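Local structure of diaminopimelate decarboxylase (Helicobacter pylori, 2QGH) at residues L60-L65 with T275-P280; A64-S69 with G83-S88; S201-I206 with F239-G244. The protein catalyses the pyridoxal-phosphate-dependent decarboxylation of diaminopimelate to L-lysine, probably as the last step of lysine biosynthesis. All blocks are in the same frame, centred on the assembly; numbering follows the deposited sequence.

From the N terminus, strand 59-64 opens contact 1, and the turn after it, sharing A64 and L65, opens contact 2. Contact 2 closes first, at 83-88, once the chain has passed through helix 71-79. Contact 3 follows in series, pairing 201-206 with 239-244 across helix 213-232. Contact 1 shuts last, when 275-280 returns to the first strand and completes the eight-stranded parallel barrel; the loop it closes encloses contact 3 entirely. Strand 275-278 thus lies between strands 59-64 and 239-241. Contacts 2 and 3 are local pairings and contact 1 a long-range one, yet all three touch the pyridoxal phosphate.

Contact 1: residues L60-L65 with T275-P280; sequences LICYAL and TIICEP. With PLP (pyridoxal-5'-phosphate), chain B.
L60 and I277 sit side by side where two parallel strands join, and the main chain supplies the polar interactions between them. L60 N donates to I276 O, C278 N to L60 O, and C62 N to C278 O at 2.7 Å. Beyond the last bridge A64 N still bonds to P280 O (3.0 Å), though from above the carbonyl plane. A CA-H group shares one of these carbonyls: I277 CA lies 3.2 Å from L60 O. The two strands are the first and last of eight, so their pairing closes the barrel of a (beta/alpha)8 fold, as in other fold type III pyridoxal enzymes. Among the apolar contacts, I61 spreads its two branches along the neighbouring chain. Its CG2, trans to the backbone N, meets P280 CG at 3.5 Å, the two side chains crossing at about a right angle, while CD1 rests 3.7 Å from C278 CB. On the other face I277 reaches L60 CB with CG1 and C62 SG with CG2. Cofactor contacts cluster at the C-terminal ends: A64 CB is 3.5 Å from C5A of the pyridoxal phosphate. The extended chain of E279 brings OE1 within 2.9 Å of the cofactor's N1, and this same oxygen is hydrogen-bonded to H203 NE2.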
loop_
_atom_site.group_PDB
_atom_site.type_symbol
_atom_site.label_atom_id
_atom_site.label_comp_id
_atom_site.label_asym_id
_atom_site.label_seq_id
_atom_site.Cartn_x
_atom_site.Cartn_y
_atom_site.Cartn_z
ATOM N N LEU A 60 18.249 -11.719 23.717
ATOM C CA LEU A 60 16.924 -11.118 23.734
ATOM C C LEU A 60 16.352 -11.138 22.328
ATOM O O LEU A 60 16.971 -10.624 21.394
ATOM C CB LEU A 60 16.996 -9.671 24.236
ATOM C CG LEU A 60 15.661 -8.912 24.299
ATOM C CD1 LEU A 60 14.672 -9.653 25.217
ATOM C CD2 LEU A 60 15.909 -7.500 24.796
ATOM N N ILE A 61 15.175 -11.741 22.179
ATOM C CA ILE A 61 14.528 -11.809 20.877
ATOM C C ILE A 61 13.455 -10.727 20.768
ATOM O O ILE A 61 12.386 -10.830 21.359
ATOM C CB ILE A 61 13.902 -13.191 20.645
ATOM C CG1 ILE A 61 14.969 -14.268 20.841
ATOM C CG2 ILE A 61 13.335 -13.282 19.230
ATOM C CD1 ILE A 61 16.229 -14.028 20.006
ATOM N N CYS A 62 13.759 -9.676 20.017
ATOM C CA CYS A 62 12.826 -8.574 19.850
ATOM C C CYS A 62 12.049 -8.688 18.560
ATOM O O CYS A 62 12.538 -8.315 17.492
ATOM C CB CYS A 62 13.567 -7.241 19.881
ATOM S SG CYS A 62 14.329 -6.873 21.466
ATOM N N TYR A 63 10.830 -9.204 18.669
ATOM C CA TYR A 63 9.959 -9.370 17.519
ATOM C C TYR A 63 9.736 -8.041 16.777
ATOM O O TYR A 63 9.324 -7.045 17.367
ATOM C CB TYR A 63 8.622 -9.953 17.978
ATOM C CG TYR A 63 7.586 -9.984 16.893
ATOM C CD1 TYR A 63 7.789 -10.734 15.734
ATOM C CD2 TYR A 63 6.427 -9.223 16.994
ATOM C CE1 TYR A 63 6.872 -10.723 14.706
ATOM C CE2 TYR A 63 5.499 -9.201 15.966
ATOM C CZ TYR A 63 5.729 -9.952 14.825
ATOM O OH TYR A 63 4.830 -9.920 13.791
ATOM N N ALA A 64 10.033 -8.026 15.483
ATOM C CA ALA A 64 9.856 -6.819 14.684
ATOM C C ALA A 64 8.372 -6.666 14.337
ATOM O O ALA A 64 7.858 -7.355 13.451
ATOM C CB ALA A 64 10.698 -6.911 13.420
ATOM N N LEU A 65 7.695 -5.765 15.048
ATOM C CA LEU A 65 6.261 -5.523 14.860
ATOM C C LEU A 65 5.833 -5.218 13.430
ATOM O O LEU A 65 4.755 -5.625 13.000
ATOM C CB LEU A 65 5.780 -4.410 15.801
ATOM C CG LEU A 65 5.429 -4.835 17.238
ATOM C CD1 LEU A 65 6.623 -5.515 17.889
ATOM C CD2 LEU A 65 4.992 -3.619 18.055
ATOM N N THR A 275 25.296 -9.434 25.408
ATOM C CA THR A 275 23.992 -10.062 25.263
ATOM C C THR A 275 23.604 -9.917 23.799
ATOM O O THR A 275 23.527 -8.805 23.274
ATOM C CB THR A 275 22.924 -9.373 26.138
ATOM O OG1 THR A 275 23.259 -9.536 27.522
ATOM C CG2 THR A 275 21.538 -9.983 25.870
ATOM N N ILE A 276 23.372 -11.037 23.131
ATOM C CA ILE A 276 23.008 -10.972 21.734
ATOM C C ILE A 276 21.518 -10.677 21.588
ATOM O O ILE A 276 20.690 -11.193 22.338
ATOM C CB ILE A 276 23.444 -12.287 20.988
ATOM C CG1 ILE A 276 22.770 -12.394 19.617
ATOM C CG2 ILE A 276 23.165 -13.502 21.856
ATOM C CD1 ILE A 276 21.346 -12.881 19.664
ATOM N N ILE A 277 21.194 -9.798 20.645
ATOM C CA ILE A 277 19.813 -9.427 20.376
ATOM C C ILE A 277 19.479 -9.726 18.922
ATOM O O ILE A 277 20.258 -9.412 18.010
ATOM C CB ILE A 277 19.546 -7.913 20.600
ATOM C CG1 ILE A 277 19.707 -7.538 22.076
ATOM C CG2 ILE A 277 18.136 -7.570 20.137
ATOM C CD1 ILE A 277 19.393 -6.066 22.363
ATOM N N CYS A 278 18.319 -10.334 18.713
ATOM C CA CYS A 278 17.857 -10.640 17.368
ATOM C C CYS A 278 16.511 -9.945 17.204
ATOM O O CYS A 278 15.703 -9.896 18.136
ATOM C CB CYS A 278 17.686 -12.149 17.175
ATOM S SG CYS A 278 19.199 -13.134 17.338
ATOM N N GLU A 279 16.277 -9.408 16.015
ATOM C CA GLU A 279 15.032 -8.720 15.726
ATOM C C GLU A 279 14.252 -9.430 14.604
ATOM O O GLU A 279 13.907 -8.822 13.591
ATOM C CB GLU A 279 15.343 -7.275 15.342
ATOM C CG GLU A 279 16.246 -6.576 16.353
ATOM C CD GLU A 279 16.596 -5.162 15.950
ATOM O OE1 GLU A 279 16.725 -4.903 14.736
ATOM O OE2 GLU A 279 16.763 -4.309 16.843
ATOM N N PRO A 280 13.957 -10.731 14.785
ATOM C CA PRO A 280 13.220 -11.485 13.769
ATOM C C PRO A 280 11.783 -10.994 13.592
ATOM O O PRO A 280 11.091 -10.682 14.565
ATOM C CB PRO A 280 13.275 -12.909 14.302
ATOM C CG PRO A 280 13.160 -12.695 15.772
ATOM C CD PRO A 280 14.134 -11.543 16.002
HETATM N N1 PLP B . 15.024 -5.086 12.448
HETATM C C2 PLP B . 15.128 -3.936 11.639
HETATM C C2A PLP B . 15.884 -2.754 12.105
HETATM C C3 PLP B . 14.449 -3.940 10.355
HETATM O O3 PLP B . 14.502 -2.834 9.529
HETATM C C4 PLP B . 13.729 -5.058 9.937
HETATM C C4A PLP B . 13.313 -5.042 8.508
HETATM C C5 PLP B . 13.620 -6.192 10.754
HETATM C C6 PLP B . 14.308 -6.216 12.028
HETATM C C5A PLP B . 12.708 -7.325 10.553
HETATM O O4P PLP B . 13.281 -8.211 9.618
HETATM P P PLP B . 12.589 -9.428 9.191
HETATM O O1P PLP B . 11.033 -9.422 9.073
HETATM O O2P PLP B . 13.052 -10.502 10.271
HETATM O O3P PLP B . 13.151 -9.751 7.754
#

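Contact 2: residues A64-S69 with G83-S88. With PLP (pyridoxal-5'-phosphate), chain B.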
loop_
_atom_site.group_PDB
_atom_site.type_symbol
_atom_site.label_atom_id
_atom_site.label_comp_id
_atom_site.label_asym_id
_atom_site.label_seq_id
_atom_site.Cartn_x
_atom_site.Cartn_y
_atom_site.Cartn_z
ATOM N N ALA A 64 10.033 -8.026 15.483
ATOM C CA ALA A 64 9.856 -6.819 14.684
ATOM C C ALA A 64 8.372 -6.666 14.337
ATOM O O ALA A 64 7.858 -7.355 13.451
ATOM C CB ALA A 64 10.698 -6.911 13.420
ATOM N N LEU A 65 7.695 -5.765 15.048
ATOM C CA LEU A 65 6.261 -5.523 14.860
ATOM C C LEU A 65 5.833 -5.218 13.430
ATOM O O LEU A 65 4.755 -5.625 13.000
ATOM C CB LEU A 65 5.780 -4.410 15.801
ATOM C CG LEU A 65 5.429 -4.835 17.238
ATOM C CD1 LEU A 65 6.623 -5.515 17.889
ATOM C CD2 LEU A 65 4.992 -3.619 18.055
ATOM N N LYS A 66 6.676 -4.502 12.699
ATOM C CA LYS A 66 6.383 -4.174 11.312
ATOM C C LYS A 66 5.889 -5.404 10.548
ATOM O O LYS A 66 5.092 -5.280 9.623
ATOM C CB LYS A 66 7.637 -3.620 10.643
ATOM C CG LYS A 66 8.829 -4.567 10.704
ATOM C CD LYS A 66 10.078 -3.915 10.154
ATOM C CE LYS A 66 10.478 -2.713 11.003
ATOM N NZ LYS A 66 10.802 -3.107 12.403
ATOM N N ALA A 67 6.352 -6.595 10.926
ATOM C CA ALA A 67 5.915 -7.816 10.242
ATOM C C ALA A 67 4.412 -8.008 10.429
ATOM O O ALA A 67 3.674 -8.222 9.465
ATOM C CB ALA A 67 6.665 -9.028 10.779
ATOM N N ASN A 68 3.971 -7.928 11.683
ATOM C CA ASN A 68 2.566 -8.071 12.038
ATOM C C ASN A 68 2.419 -7.578 13.472
ATOM O O ASN A 68 3.001 -8.149 14.388
ATOM C CB ASN A 68 2.121 -9.532 11.945
ATOM C CG ASN A 68 0.612 -9.669 11.885
ATOM O OD1 ASN A 68 -0.103 -9.022 12.640
ATOM N ND2 ASN A 68 0.123 -10.510 10.985
ATOM N N SER A 69 1.641 -6.516 13.652
ATOM C CA SER A 69 1.441 -5.902 14.960
ATOM C C SER A 69 0.094 -6.182 15.610
ATOM O O SER A 69 -0.272 -5.500 16.573
ATOM C CB SER A 69 1.601 -4.384 14.851
ATOM O OG SER A 69 2.898 -4.045 14.419
ATOM N N GLY A 83 10.409 -9.805 23.349
ATOM C CA GLY A 83 10.756 -8.401 23.335
ATOM C C GLY A 83 10.075 -7.805 22.125
ATOM O O GLY A 83 9.269 -8.476 21.485
ATOM N N ALA A 84 10.388 -6.559 21.798
ATOM C CA ALA A 84 9.771 -5.921 20.639
ATOM C C ALA A 84 10.687 -4.928 19.944
ATOM O O ALA A 84 11.292 -4.076 20.585
ATOM C CB ALA A 84 8.479 -5.223 21.057
ATOM N N ASP A 85 10.808 -5.060 18.630
ATOM C CA ASP A 85 11.611 -4.124 17.846
ATOM C C ASP A 85 10.574 -3.209 17.207
ATOM O O ASP A 85 9.782 -3.643 16.371
ATOM C CB ASP A 85 12.417 -4.855 16.775
ATOM C CG ASP A 85 12.898 -3.929 15.674
ATOM O OD1 ASP A 85 13.447 -2.849 15.990
ATOM O OD2 ASP A 85 12.733 -4.288 14.486
ATOM N N CYS A 86 10.570 -1.952 17.635
ATOM C CA CYS A 86 9.607 -0.969 17.153
ATOM C C CYS A 86 10.244 0.108 16.291
ATOM O O CYS A 86 11.437 0.399 16.426
ATOM C CB CYS A 86 8.907 -0.336 18.353
ATOM S SG CYS A 86 8.104 -1.566 19.425
ATOM N N VAL A 87 9.451 0.704 15.403
ATOM C CA VAL A 87 9.966 1.754 14.530
ATOM C C VAL A 87 9.110 3.016 14.612
ATOM O O VAL A 87 9.301 3.960 13.845
ATOM C CB VAL A 87 10.073 1.250 13.049
ATOM C CG1 VAL A 87 8.668 1.067 12.428
ATOM C CG2 VAL A 87 10.923 2.208 12.234
ATOM N N SER A 88 8.178 3.041 15.560
ATOM C CA SER A 88 7.298 4.197 15.740
ATOM C C SER A 88 6.660 4.183 17.118
ATOM O O SER A 88 6.588 3.138 17.763
ATOM C CB SER A 88 6.181 4.189 14.696
ATOM O OG SER A 88 5.255 3.145 14.957
HETATM N N1 PLP B . 15.024 -5.086 12.448
HETATM C C2 PLP B . 15.128 -3.936 11.639
HETATM C C2A PLP B . 15.884 -2.754 12.105
HETATM C C3 PLP B . 14.449 -3.940 10.355
HETATM O O3 PLP B . 14.502 -2.834 9.529
HETATM C C4 PLP B . 13.729 -5.058 9.937
HETATM C C4A PLP B . 13.313 -5.042 8.508
HETATM C C5 PLP B . 13.620 -6.192 10.754
HETATM C C6 PLP B . 14.308 -6.216 12.028
HETATM C C5A PLP B . 12.708 -7.325 10.553
HETATM O O4P PLP B . 13.281 -8.211 9.618
HETATM P P PLP B . 12.589 -9.428 9.191
HETATM O O1P PLP B . 11.033 -9.422 9.073
HETATM O O2P PLP B . 13.052 -10.502 10.271
HETATM O O3P PLP B . 13.151 -9.751 7.754
HETATM O O HOH W 1 8.868 -2.798 14.006
#
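A64 and D85 form a parallel bridge, the last regular pairing before the first strand breaks into a turn. A64 CB rests 3.5 Å from D85 OD2, so a methyl group and a carboxylate share the same side of the sheet. The A64 carbonyl then receives A67 N, bending the chain into a helix-like turn. L65, at the start of this bend, donates its N to D85 O over a long 3.3 Å (152° at the hydrogen). Its side chain forks between two neighbours on the other strand: CD1 packs on A84 CB at 3.7 Å, and CD2 lies 4.0 Å from C86 SG.

K66 follows, and its side chain turns back toward D85 on the neighbouring strand 83-86. CG lies between the backbone N and the carbonyl carbon (chi1 57°), and further bends at chi3 and chi4 bring NZ to D85 OD2 at 3.1 Å, a salt bridge whose hydrogen bond is weak. A water joins K66 N to D85 O, giving that carbonyl a second donor beside L65 N. D85 OD2 is also 3.2 Å from N1 of the pyridoxal phosphate, and K66 CD is 3.8 Å from C4A, the carbon that carries the imine in such cofactors. Bound lysine touches K66 too. This is consistent with K66 being the lysine that holds the cofactor in the resting enzyme, as in related decarboxylases, and is displaced here.

The contact completes a beta-alpha-beta unit through helix 71-79, whose L74 touches L65. Helix 89-97 covers L65 and C86 through E91, and S88 caps that helix at E91 N. Strand 105-107 flanks A84 and D85 on the next position in the barrel, while C349 and N387 of the second subunit pack on K66 and V87 respectively.

Contact 3: residues S201-I206 with F239-G244. With PLP (pyridoxal-5'-phosphate), chain B.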
loop_
_atom_site.group_PDB
_atom_site.type_symbol
_atom_site.label_atom_id
_atom_site.label_comp_id
_atom_site.label_asym_id
_atom_site.label_seq_id
_atom_site.Cartn_x
_atom_site.Cartn_y
_atom_site.Cartn_z
ATOM N N SER A 201 24.901 -0.285 23.231
ATOM C CA SER A 201 24.740 -1.320 22.240
ATOM C C SER A 201 25.204 -0.953 20.843
ATOM O O SER A 201 25.250 0.225 20.489
ATOM C CB SER A 201 23.261 -1.708 22.200
ATOM O OG SER A 201 22.954 -2.469 21.051
ATOM N N VAL A 202 25.580 -1.967 20.064
ATOM C CA VAL A 202 25.971 -1.762 18.672
ATOM C C VAL A 202 24.883 -2.514 17.942
ATOM O O VAL A 202 24.385 -3.522 18.449
ATOM C CB VAL A 202 27.299 -2.443 18.264
ATOM C CG1 VAL A 202 28.149 -1.456 17.511
ATOM C CG2 VAL A 202 28.020 -3.002 19.462
ATOM N N HIS A 203 24.521 -2.054 16.755
ATOM C CA HIS A 203 23.467 -2.730 16.013
ATOM C C HIS A 203 23.680 -2.709 14.502
ATOM O O HIS A 203 24.380 -1.845 13.973
ATOM C CB HIS A 203 22.122 -2.088 16.395
ATOM C CG HIS A 203 20.988 -2.438 15.483
ATOM N ND1 HIS A 203 20.869 -1.921 14.210
ATOM C CD2 HIS A 203 19.909 -3.238 15.666
ATOM C CE1 HIS A 203 19.768 -2.385 13.650
ATOM N NE2 HIS A 203 19.168 -3.186 14.511
ATOM N N PHE A 204 23.099 -3.686 13.813
ATOM C CA PHE A 204 23.171 -3.732 12.360
ATOM C C PHE A 204 22.041 -4.585 11.799
ATOM O O PHE A 204 21.584 -5.542 12.433
ATOM C CB PHE A 204 24.524 -4.268 11.866
ATOM C CG PHE A 204 24.707 -5.758 12.044
ATOM C CD1 PHE A 204 25.465 -6.261 13.099
ATOM C CD2 PHE A 204 24.147 -6.657 11.134
ATOM C CE1 PHE A 204 25.664 -7.632 13.240
ATOM C CE2 PHE A 204 24.341 -8.023 11.272
ATOM C CZ PHE A 204 25.105 -8.514 12.331
ATOM N N HIS A 205 21.578 -4.208 10.615
ATOM C CA HIS A 205 20.522 -4.938 9.928
ATOM C C HIS A 205 20.778 -4.735 8.441
ATOM O O HIS A 205 20.528 -3.652 7.912
ATOM C CB HIS A 205 19.145 -4.391 10.300
ATOM C CG HIS A 205 18.026 -5.136 9.648
ATOM N ND1 HIS A 205 17.611 -6.376 10.079
ATOM C CD2 HIS A 205 17.307 -4.865 8.533
ATOM C CE1 HIS A 205 16.687 -6.840 9.257
ATOM N NE2 HIS A 205 16.484 -5.942 8.310
ATOM N N ILE A 206 21.273 -5.774 7.773
ATOM C CA ILE A 206 21.615 -5.669 6.356
ATOM C C ILE A 206 20.546 -5.960 5.304
ATOM O O ILE A 206 20.783 -5.729 4.112
ATOM C CB ILE A 206 22.861 -6.536 6.023
ATOM C CG1 ILE A 206 22.589 -8.006 6.338
ATOM C CG2 ILE A 206 24.058 -6.043 6.817
ATOM C CD1 ILE A 206 23.655 -8.954 5.822
ATOM N N PHE A 239 25.162 -4.918 24.835
ATOM C CA PHE A 239 24.376 -5.628 23.821
ATOM C C PHE A 239 25.010 -5.632 22.424
ATOM O O PHE A 239 25.733 -4.708 22.038
ATOM C CB PHE A 239 22.981 -4.996 23.689
ATOM C CG PHE A 239 22.223 -4.891 24.981
ATOM C CD1 PHE A 239 21.521 -5.978 25.484
ATOM C CD2 PHE A 239 22.186 -3.692 25.680
ATOM C CE1 PHE A 239 20.788 -5.870 26.664
ATOM C CE2 PHE A 239 21.456 -3.575 26.858
ATOM C CZ PHE A 239 20.753 -4.671 27.349
ATOM N N PHE A 240 24.703 -6.675 21.663
ATOM C CA PHE A 240 25.180 -6.826 20.293
ATOM C C PHE A 240 23.922 -7.223 19.511
ATOM O O PHE A 240 23.439 -8.357 19.621
ATOM C CB PHE A 240 26.234 -7.937 20.210
ATOM C CG PHE A 240 26.964 -7.989 18.885
ATOM C CD1 PHE A 240 28.024 -7.126 18.628
ATOM C CD2 PHE A 240 26.583 -8.900 17.899
ATOM C CE1 PHE A 240 28.700 -7.164 17.414
ATOM C CE2 PHE A 240 27.252 -8.949 16.676
ATOM C CZ PHE A 240 28.314 -8.078 16.435
ATOM N N ASP A 241 23.391 -6.291 18.728
ATOM C CA ASP A 241 22.167 -6.534 17.980
ATOM C C ASP A 241 22.379 -6.856 16.505
ATOM O O ASP A 241 22.847 -6.018 15.743
ATOM C CB ASP A 241 21.261 -5.311 18.103
ATOM C CG ASP A 241 19.807 -5.646 17.902
ATOM O OD1 ASP A 241 19.501 -6.482 17.027
ATOM O OD2 ASP A 241 18.969 -5.061 18.618
ATOM N N VAL A 242 21.989 -8.062 16.101
ATOM C CA VAL A 242 22.143 -8.504 14.718
ATOM C C VAL A 242 20.919 -8.239 13.834
ATOM O O VAL A 242 20.927 -8.573 12.647
ATOM C CB VAL A 242 22.457 -10.016 14.648
ATOM C CG1 VAL A 242 23.687 -10.339 15.484
ATOM C CG2 VAL A 242 21.269 -10.808 15.121
ATOM N N GLY A 243 19.877 -7.637 14.407
ATOM C CA GLY A 243 18.670 -7.359 13.644
ATOM C C GLY A 243 17.915 -8.620 13.259
ATOM O O GLY A 243 18.045 -9.659 13.912
ATOM N N GLY A 244 17.108 -8.530 12.209
ATOM C CA GLY A 244 16.359 -9.686 11.742
ATOM C C GLY A 244 16.848 -10.030 10.349
ATOM O O GLY A 244 18.052 -10.002 10.099
HETATM N N1 PLP B . 15.024 -5.086 12.448
HETATM C C2 PLP B . 15.128 -3.936 11.639
HETATM C C2A PLP B . 15.884 -2.754 12.105
HETATM C C3 PLP B . 14.449 -3.940 10.355
HETATM O O3 PLP B . 14.502 -2.834 9.529
HETATM C C4 PLP B . 13.729 -5.058 9.937
HETATM C C4A PLP B . 13.313 -5.042 8.508
HETATM C C5 PLP B . 13.620 -6.192 10.754
HETATM C C6 PLP B . 14.308 -6.216 12.028
HETATM C C5A PLP B . 12.708 -7.325 10.553
HETATM O O4P PLP B . 13.281 -8.211 9.618
HETATM P P PLP B . 12.589 -9.428 9.191
HETATM O O1P PLP B . 11.033 -9.422 9.073
HETATM O O2P PLP B . 13.052 -10.502 10.271
HETATM O O3P PLP B . 13.151 -9.751 7.754
#
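H205 meets G244 at the edge of its ring and the pyridoxal phosphate over one face. PLP C3 lies 3.4 Å above the imidazole plane, displaced toward the rim, and H205 NE2 is 3.3 Å from PLP C4A. The ring's rotation is set by its other nitrogen: G244 N donates to ND1 at 3.1 Å, close to the ring plane.

Behind this layer the turn is shaped by D241, whose OD1 accepts from G243 N (2.9 Å), an Asx turn that lets the chain swing through G243, where phi is +68°. H203 runs beside D241, its CD2 3.3 Å from D241 CG, with ring and carboxylate planes 69° apart; its NE2 turns outward to E279.

Further out, strands 197-203 and 239-241 pair in parallel as neighbours in a beta-alpha-beta unit, with D241 N bonded to V202 O and F204 N to D241 O. F204 leaves on the opposite face from H203, its chi1 of 74° laying the ring against V242, whose CA makes a CH-pi contact 4.0 Å from the ring centroid. F240 CE2 approaches the edge of the F204 ring, and both phenylalanines touch V223 of helix 213-232.

With ND1 accepting the proton of G244 N, the imidazole is fixed flat against the pyridine, consistent with H205 holding the cofactor ring in place during decarboxylation.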